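Long-range contact in TetR family transcriptional regulator (Chloroflexus aurantiacus, PDB 3NRG), which probably binds cis-regulatory DNA through a helix-turn-helix motif and regulates transcription, as in other TetR family members: residues S150-L164 and Q205-R217. Residues are numbered along the deposited sequence; the frame is centred on the assembly and turned at random.
Sequences SLVPDLDADTAAFVL and QVIDILERGMRRR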
ATOM      1  N   SER A 150      18.174 -17.728  15.999  1.00 38.75           N
ATOM      2  CA  SER A 150      18.148 -16.317  16.394  1.00 36.90           C
ATOM      3  C   SER A 150      16.874 -15.958  17.179  1.00 39.19           C
ATOM      4  O   SER A 150      16.932 -15.122  18.080  1.00 38.52           O
ATOM      5  CB  SER A 150      18.302 -15.411  15.179  1.00 39.44           C
ATOM      6  OG  SER A 150      17.285 -15.652  14.223  1.00 46.56           O
ATOM      7  N   LEU A 151      15.729 -16.591  16.836  1.00 34.31           N
ATOM      8  CA  LEU A 151      14.444 -16.335  17.505  1.00 32.38           C
ATOM      9  C   LEU A 151      14.141 -17.384  18.583  1.00 37.18           C
ATOM     10  O   LEU A 151      14.750 -18.455  18.583  1.00 37.90           O
ATOM     11  CB  LEU A 151      13.296 -16.287  16.478  1.00 31.42           C
ATOM     12  CG  LEU A 151      13.442 -15.285  15.325  1.00 35.13           C
ATOM     13  CD1 LEU A 151      12.257 -15.360  14.397  1.00 34.58           C
ATOM     14  CD2 LEU A 151      13.610 -13.863  15.839  1.00 36.06           C
ATOM     15  N   VAL A 152      13.184 -17.071  19.501  1.00 33.71           N
ATOM     16  CA  VAL A 152      12.749 -17.976  20.586  1.00 34.34           C
ATOM     17  C   VAL A 152      12.351 -19.357  19.997  1.00 38.84           C
ATOM     18  O   VAL A 152      11.614 -19.407  19.013  1.00 37.87           O
ATOM     19  CB  VAL A 152      11.598 -17.339  21.429  1.00 37.78           C
ATOM     20  CG1 VAL A 152      11.007 -18.343  22.417  1.00 38.33           C
ATOM     21  CG2 VAL A 152      12.078 -16.090  22.157  1.00 37.05           C
ATOM     22  N   PRO A 153      12.908 -20.478  20.524  1.00 37.40           N
ATOM     23  CA  PRO A 153      12.635 -21.795  19.904  1.00 38.15           C
ATOM     24  C   PRO A 153      11.166 -22.225  19.899  1.00 41.73           C
ATOM     25  O   PRO A 153      10.722 -22.851  18.935  1.00 41.84           O
ATOM     26  CB  PRO A 153      13.515 -22.762  20.714  1.00 40.97           C
ATOM     27  CG  PRO A 153      13.808 -22.049  21.987  1.00 44.70           C
ATOM     28  CD  PRO A 153      13.870 -20.597  21.642  1.00 39.21           C
ATOM     29  N   ASP A 154      10.409 -21.886  20.963  1.00 38.05           N
ATOM     30  CA  ASP A 154       8.993 -22.277  21.094  1.00 38.15           C
ATOM     31  C   ASP A 154       8.015 -21.306  20.380  1.00 40.09           C
ATOM     32  O   ASP A 154       6.798 -21.502  20.447  1.00 40.77           O
ATOM     33  CB  ASP A 154       8.615 -22.442  22.579  1.00 40.71           C
ATOM     34  CG  ASP A 154       8.917 -21.215  23.413  1.00 57.52           C
ATOM     35  OD1 ASP A 154       8.068 -20.290  23.441  1.00 58.20           O
ATOM     36  OD2 ASP A 154      10.020 -21.157  24.008  1.00 65.73           O
ATOM     37  N   LEU A 155       8.549 -20.284  19.682  1.00 33.89           N
ATOM     38  CA  LEU A 155       7.744 -19.268  18.997  1.00 31.87           C
ATOM     39  C   LEU A 155       6.870 -19.861  17.888  1.00 36.19           C
ATOM     40  O   LEU A 155       7.353 -20.653  17.075  1.00 37.06           O
ATOM     41  CB  LEU A 155       8.662 -18.164  18.430  1.00 30.63           C
ATOM     42  CG  LEU A 155       7.981 -16.896  17.880  1.00 33.37           C
ATOM     43  CD1 LEU A 155       7.346 -16.086  18.986  1.00 32.33           C
ATOM     44  CD2 LEU A 155       8.974 -16.036  17.132  1.00 34.24           C
ATOM     45  N   ASP A 156       5.574 -19.487  17.868  1.00 31.41           N
ATOM     46  CA  ASP A 156       4.659 -19.909  16.816  1.00 31.22           C
ATOM     47  C   ASP A 156       4.794 -18.940  15.645  1.00 33.76           C
ATOM     48  O   ASP A 156       4.534 -17.743  15.806  1.00 31.99           O
ATOM     49  CB  ASP A 156       3.215 -19.944  17.331  1.00 33.62           C
ATOM     50  CG  ASP A 156       2.225 -20.466  16.308  1.00 47.89           C
ATOM     51  OD1 ASP A 156       2.096 -21.703  16.186  1.00 50.76           O
ATOM     52  OD2 ASP A 156       1.581 -19.639  15.631  1.00 52.97           O
ATOM     53  N   ALA A 157       5.284 -19.442  14.488  1.00 31.24           N
ATOM     54  CA  ALA A 157       5.543 -18.628  13.291  1.00 30.22           C
ATOM     55  C   ALA A 157       4.299 -17.906  12.790  1.00 33.08           C
ATOM     56  O   ALA A 157       4.385 -16.732  12.420  1.00 31.96           O
ATOM     57  CB  ALA A 157       6.133 -19.489  12.187  1.00 31.86           C
ATOM     58  N   ASP A 158       3.140 -18.597  12.787  1.00 29.66           N
ATOM     59  CA  ASP A 158       1.870 -18.020  12.344  1.00 28.96           C
ATOM     60  C   ASP A 158       1.469 -16.814  13.225  1.00 30.86           C
ATOM     61  O   ASP A 158       1.087 -15.762  12.698  1.00 29.60           O
ATOM     62  CB  ASP A 158       0.768 -19.090  12.347  1.00 31.77           C
ATOM     63  CG  ASP A 158      -0.540 -18.619  11.750  1.00 43.31           C
ATOM     64  OD1 ASP A 158      -1.258 -17.859  12.427  1.00 43.52           O
ATOM     65  OD2 ASP A 158      -0.870 -19.055  10.626  1.00 50.14           O
ATOM     66  N   THR A 159       1.595 -16.967  14.558  1.00 26.04           N
ATOM     67  CA  THR A 159       1.268 -15.925  15.532  1.00 24.63           C
ATOM     68  C   THR A 159       2.196 -14.707  15.369  1.00 27.94           C
ATOM     69  O   THR A 159       1.720 -13.571  15.348  1.00 26.09           O
ATOM     70  CB  THR A 159       1.298 -16.512  16.959  1.00 29.33           C
ATOM     71  OG1 THR A 159       0.414 -17.632  17.020  1.00 30.77           O
ATOM     72  CG2 THR A 159       0.906 -15.502  18.009  1.00 24.46           C
ATOM     73  N   ALA A 160       3.520 -14.951  15.239  1.00 25.72           N
ATOM     74  CA  ALA A 160       4.511 -13.886  15.046  1.00 24.78           C
ATOM     75  C   ALA A 160       4.271 -13.147  13.716  1.00 29.94           C
ATOM     76  O   ALA A 160       4.415 -11.922  13.664  1.00 29.60           O
ATOM     77  CB  ALA A 160       5.916 -14.465  15.080  1.00 25.61           C
ATOM     78  N   ALA A 161       3.871 -13.894  12.645  1.00 26.29           N
ATOM     79  CA  ALA A 161       3.559 -13.315  11.336  1.00 25.20           C
ATOM     80  C   ALA A 161       2.321 -12.429  11.427  1.00 28.91           C
ATOM     81  O   ALA A 161       2.283 -11.368  10.806  1.00 29.07           O
ATOM     82  CB  ALA A 161       3.340 -14.413  10.317  1.00 26.58           C
ATOM     83  N   PHE A 162       1.318 -12.848  12.235  1.00 24.48           N
ATOM     84  CA  PHE A 162       0.105 -12.065  12.467  1.00 23.20           C
ATOM     85  C   PHE A 162       0.447 -10.707  13.088  1.00 25.81           C
ATOM     86  O   PHE A 162      -0.038  -9.680  12.617  1.00 26.07           O
ATOM     87  CB  PHE A 162      -0.891 -12.846  13.359  1.00 25.61           C
ATOM     88  CG  PHE A 162      -1.905 -11.969  14.059  1.00 26.91           C
ATOM     89  CD1 PHE A 162      -2.989 -11.436  13.364  1.00 28.96           C
ATOM     90  CD2 PHE A 162      -1.750 -11.633  15.399  1.00 28.34           C
ATOM     91  CE1 PHE A 162      -3.897 -10.592  14.000  1.00 29.18           C
ATOM     92  CE2 PHE A 162      -2.654 -10.780  16.030  1.00 30.47           C
ATOM     93  CZ  PHE A 162      -3.719 -10.260  15.326  1.00 28.46           C
ATOM     94  N   VAL A 163       1.284 -10.708  14.142  1.00 21.38           N
ATOM     95  CA  VAL A 163       1.716  -9.487  14.846  1.00 20.11           C
ATOM     96  C   VAL A 163       2.490  -8.552  13.904  1.00 24.04           C
ATOM     97  O   VAL A 163       2.220  -7.357  13.878  1.00 23.22           O
ATOM     98  CB  VAL A 163       2.524  -9.820  16.146  1.00 22.98           C
ATOM     99  CG1 VAL A 163       3.031  -8.550  16.827  1.00 22.05           C
ATOM    100  CG2 VAL A 163       1.686 -10.648  17.114  1.00 23.01           C
ATOM    101  N   LEU A 164       3.425  -9.104  13.108  1.00 22.37           N
ATOM    102  CA  LEU A 164       4.203  -8.314  12.144  1.00 22.29           C
ATOM    103  C   LEU A 164       3.294  -7.714  11.059  1.00 27.87           C
ATOM    104  O   LEU A 164       3.376  -6.514  10.783  1.00 27.54           O
ATOM    105  CB  LEU A 164       5.306  -9.169  11.497  1.00 22.69           C
ATOM    106  CG  LEU A 164       6.464  -9.608  12.414  1.00 27.43           C
ATOM    107  CD1 LEU A 164       7.234 -10.751  11.800  1.00 28.29           C
ATOM    108  CD2 LEU A 164       7.400  -8.456  12.710  1.00 29.05           C
ATOM    109  N   GLN A 205      11.218   2.348  17.774  1.00 27.53           N
ATOM    110  CA  GLN A 205      10.506   1.873  18.971  1.00 26.42           C
ATOM    111  C   GLN A 205       9.695   0.606  18.661  1.00 29.45           C
ATOM    112  O   GLN A 205       9.745  -0.352  19.430  1.00 29.72           O
ATOM    113  CB  GLN A 205       9.582   2.972  19.515  1.00 27.49           C
ATOM    114  CG  GLN A 205      10.242   3.883  20.543  1.00 36.26           C
ATOM    115  CD  GLN A 205      10.050   3.400  21.971  1.00 48.80           C
ATOM    116  OE1 GLN A 205       9.354   2.414  22.246  1.00 41.42           O
ATOM    117  NE2 GLN A 205      10.610   4.127  22.914  1.00 41.22           N
ATOM    118  N   VAL A 206       8.977   0.595  17.509  1.00 25.04           N
ATOM    119  CA  VAL A 206       8.169  -0.549  17.060  1.00 24.36           C
ATOM    120  C   VAL A 206       9.042  -1.793  16.861  1.00 29.81           C
ATOM    121  O   VAL A 206       8.702  -2.866  17.365  1.00 29.79           O
ATOM    122  CB  VAL A 206       7.346  -0.206  15.786  1.00 27.22           C
ATOM    123  CG1 VAL A 206       6.869  -1.468  15.077  1.00 26.23           C
ATOM    124  CG2 VAL A 206       6.173   0.699  16.120  1.00 27.11           C
ATOM    125  N   ILE A 207      10.181  -1.640  16.157  1.00 27.23           N
ATOM    126  CA  ILE A 207      11.121  -2.741  15.914  1.00 27.51           C
ATOM    127  C   ILE A 207      11.734  -3.254  17.233  1.00 32.12           C
ATOM    128  O   ILE A 207      11.835  -4.469  17.420  1.00 32.86           O
ATOM    129  CB  ILE A 207      12.197  -2.344  14.850  1.00 31.05           C
ATOM    130  CG1 ILE A 207      11.544  -1.999  13.474  1.00 31.11           C
ATOM    131  CG2 ILE A 207      13.286  -3.418  14.700  1.00 32.70           C
ATOM    132  CD1 ILE A 207      10.704  -3.165  12.779  1.00 34.58           C
ATOM    133  N   ASP A 208      12.069  -2.329  18.175  1.00 27.72           N
ATOM    134  CA  ASP A 208      12.623  -2.693  19.492  1.00 27.43           C
ATOM    135  C   ASP A 208      11.662  -3.593  20.270  1.00 30.30           C
ATOM    136  O   ASP A 208      12.100  -4.573  20.874  1.00 31.55           O
ATOM    137  CB  ASP A 208      12.960  -1.433  20.319  1.00 29.57           C
ATOM    138  CG  ASP A 208      14.135  -0.617  19.799  1.00 39.51           C
ATOM    139  OD1 ASP A 208      14.818  -1.088  18.864  1.00 39.25           O
ATOM    140  OD2 ASP A 208      14.368   0.492  20.331  1.00 47.12           O
ATOM    141  N   ILE A 209      10.348  -3.273  20.238  1.00 24.77           N
ATOM    142  CA  ILE A 209       9.319  -4.065  20.915  1.00 24.08           C
ATOM    143  C   ILE A 209       9.244  -5.476  20.304  1.00 28.68           C
ATOM    144  O   ILE A 209       9.286  -6.468  21.040  1.00 29.03           O
ATOM    145  CB  ILE A 209       7.939  -3.330  20.905  1.00 26.76           C
ATOM    146  CG1 ILE A 209       8.012  -2.007  21.716  1.00 27.26           C
ATOM    147  CG2 ILE A 209       6.797  -4.254  21.433  1.00 27.04           C
ATOM    148  CD1 ILE A 209       6.909  -0.965  21.366  1.00 31.68           C
ATOM    149  N   LEU A 210       9.209  -5.561  18.954  1.00 24.75           N
ATOM    150  CA  LEU A 210       9.144  -6.841  18.239  1.00 24.46           C
ATOM    151  C   LEU A 210      10.424  -7.661  18.426  1.00 29.52           C
ATOM    152  O   LEU A 210      10.357  -8.887  18.563  1.00 29.89           O
ATOM    153  CB  LEU A 210       8.865  -6.614  16.744  1.00 24.05           C
ATOM    154  CG  LEU A 210       7.538  -5.899  16.393  1.00 27.73           C
ATOM    155  CD1 LEU A 210       7.544  -5.429  14.963  1.00 27.20           C
ATOM    156  CD2 LEU A 210       6.334  -6.793  16.655  1.00 29.59           C
ATOM    157  N   GLU A 211      11.591  -6.975  18.480  1.00 25.72           N
ATOM    158  CA  GLU A 211      12.889  -7.618  18.680  1.00 25.58           C
ATOM    159  C   GLU A 211      12.982  -8.264  20.068  1.00 31.17           C
ATOM    160  O   GLU A 211      13.307  -9.448  20.166  1.00 32.11           O
ATOM    161  CB  GLU A 211      14.030  -6.611  18.463  1.00 26.78           C
ATOM    162  CG  GLU A 211      15.415  -7.236  18.481  1.00 32.45           C
ATOM    163  CD  GLU A 211      16.558  -6.253  18.337  1.00 50.98           C
ATOM    164  OE1 GLU A 211      16.404  -5.087  18.766  1.00 45.44           O
ATOM    165  OE2 GLU A 211      17.631  -6.668  17.845  1.00 50.95           O
ATOM    166  N   ARG A 212      12.654  -7.502  21.138  1.00 27.37           N
ATOM    167  CA  ARG A 212      12.687  -8.026  22.511  1.00 27.41           C
ATOM    168  C   ARG A 212      11.681  -9.167  22.697  1.00 31.58           C
ATOM    169  O   ARG A 212      11.951 -10.118  23.431  1.00 33.30           O
ATOM    170  CB  ARG A 212      12.419  -6.915  23.540  1.00 25.97           C
ATOM    171  CG  ARG A 212      13.530  -5.882  23.654  1.00 30.12           C
ATOM    172  CD  ARG A 212      13.322  -4.965  24.850  1.00 38.49           C
ATOM    173  NE  ARG A 212      12.090  -4.178  24.739  1.00 43.89           N
ATOM    174  CZ  ARG A 212      12.042  -2.932  24.273  1.00 54.25           C
ATOM    175  NH1 ARG A 212      13.154  -2.318  23.886  1.00 44.54           N
ATOM    176  NH2 ARG A 212      10.883  -2.290  24.200  1.00 31.45           N
ATOM    177  N   GLY A 213      10.542  -9.061  22.022  1.00 25.78           N
ATOM    178  CA  GLY A 213       9.480 -10.052  22.117  1.00 24.85           C
ATOM    179  C   GLY A 213       9.746 -11.354  21.386  1.00 27.06           C
ATOM    180  O   GLY A 213       9.216 -12.397  21.778  1.00 27.52           O
HETATM  181  N   MSE A 214      10.563 -11.312  20.309  1.00 20.94           N
HETATM  182  CA  MSE A 214      10.793 -12.496  19.460  1.00 18.89           C
HETATM  183  C   MSE A 214      12.211 -13.062  19.503  1.00 30.40           C
HETATM  184  O   MSE A 214      12.377 -14.273  19.322  1.00 31.84           O
HETATM  185  CB  MSE A 214      10.389 -12.213  18.008  1.00 17.70           C
HETATM  186  CG  MSE A 214       8.939 -11.877  17.852  1.00 19.72           C
HETATM  187 SE   MSE A 214       8.481 -11.485  16.032  0.75 21.54          SE
HETATM  188  CE  MSE A 214       6.717 -10.766  16.349  1.00 17.23           C
ATOM    189  N   ARG A 215      13.241 -12.194  19.639  1.00 30.50           N
ATOM    190  CA  ARG A 215      14.638 -12.656  19.632  1.00 32.77           C
ATOM    191  C   ARG A 215      14.970 -13.506  20.855  1.00 40.37           C
ATOM    192  O   ARG A 215      14.467 -13.239  21.947  1.00 39.72           O
ATOM    193  CB  ARG A 215      15.618 -11.479  19.507  1.00 34.00           C
ATOM    194  CG  ARG A 215      17.023 -11.912  19.094  1.00 43.15           C
ATOM    195  CD  ARG A 215      18.047 -10.815  19.275  1.00 47.10           C
ATOM    196  NE  ARG A 215      17.923  -9.774  18.258  1.00 53.63           N
ATOM    197  CZ  ARG A 215      18.506  -9.826  17.064  1.00 66.46           C
ATOM    198  NH1 ARG A 215      19.229 -10.887  16.716  1.00 54.81           N
ATOM    199  NH2 ARG A 215      18.360  -8.828  16.205  1.00 49.21           N
ATOM    200  N   ARG A 216      15.826 -14.542  20.656  1.00 40.80           N
ATOM    201  CA  ARG A 216      16.281 -15.484  21.690  1.00 42.47           C
ATOM    202  C   ARG A 216      17.029 -14.753  22.806  1.00 48.24           C
ATOM    203  O   ARG A 216      17.798 -13.824  22.533  1.00 47.07           O
ATOM    204  CB  ARG A 216      17.194 -16.556  21.061  1.00 44.37           C
ATOM    205  CG  ARG A 216      17.253 -17.864  21.834  1.00 56.85           C
ATOM    206  CD  ARG A 216      18.375 -18.745  21.322  1.00 71.15           C
ATOM    207  NE  ARG A 216      18.232 -20.133  21.761  1.00 83.25           N
ATOM    208  CZ  ARG A 216      17.773 -21.113  20.988  1.00 98.95           C
ATOM    209  NH1 ARG A 216      17.428 -20.868  19.729  1.00 87.08           N
ATOM    210  NH2 ARG A 216      17.674 -22.348  21.460  1.00 85.50           N
ATOM    211  N   ARG A 217      16.812 -15.187  24.066  1.00 47.52           N
ATOM    212  CA  ARG A 217      17.458 -14.602  25.245  1.00 53.83           C
ATOM    213  C   ARG A 217      18.918 -15.050  25.351  1.00 62.14           C
ATOM    214  O   ARG A 217      19.178 -16.275  25.265  1.00 59.72           O
ATOM    215  CB  ARG A 217      16.682 -14.965  26.525  1.00 55.30           C
ATOM    216  OXT ARG A 217      19.799 -14.172  25.478  1.00 84.99           O
TER
HETATM  217  O   HOH W   1      19.583 -13.990  19.785  1.00 30.52           O
HETATM  218  O   HOH W   2      15.486 -21.162  17.760  1.00 64.51           O
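M214, a selenomethionine, carries much of the apolar part of this contact. Its CG stands beside the backbone N (chi1 -61°) and the chain runs on extended, which carries the methyl to helix 157-179. There M214 CE lies 4.0 Å from A160 CB, and A160 CB also meets the selenium. L164 crosses the end of M214 at a slant, with its CG against the methyl. Nearer the backbone, L155 CD2 and L151 CD2 each come within 4.2 Å of M214 CB. One turn back, L210 splits its branches between two residues. The side chains of L210 and V163 slide past each other in opposite directions, with L210 CD2 3.7 Å from V163 CG1, while L210 CD1 touches L164 CD2.

This packing joins two nearly antiparallel helices (170° between the short axes) in the all-helical C-terminal domain of the TetR fold. The chain's C-terminal tail leaves helix 196-214 and pairs with the loop ahead of helix 157-179. L151 and R215 form a single beta bridge there. V152 N donates to M214 O at 2.9 Å. R216 N donates to S150 O, also at 2.9 Å.

R216 stretches along the loop with its chain extended as far as NE. P153 lies over one face of its guanidinium, with CD above the centre, and the two side chains cross at about a right angle. R216 NH1 hydrogen-bonds to G149 O. R216 is poorly ordered, so its placement is less certain. R215 turns the other way. Its CG touches S150 O at 3.4 Å, and a bend at chi3 (-74°) brings the guanidinium to E211. R215 NH2 forms a salt bridge with E211 OE2 at 2.8 Å and another with D86. A leucine in place of R215 would probably leave the carboxylates of E211 and D86 without their shared positive partner. F88 of helix 87-104 touches R215, E211 and L151.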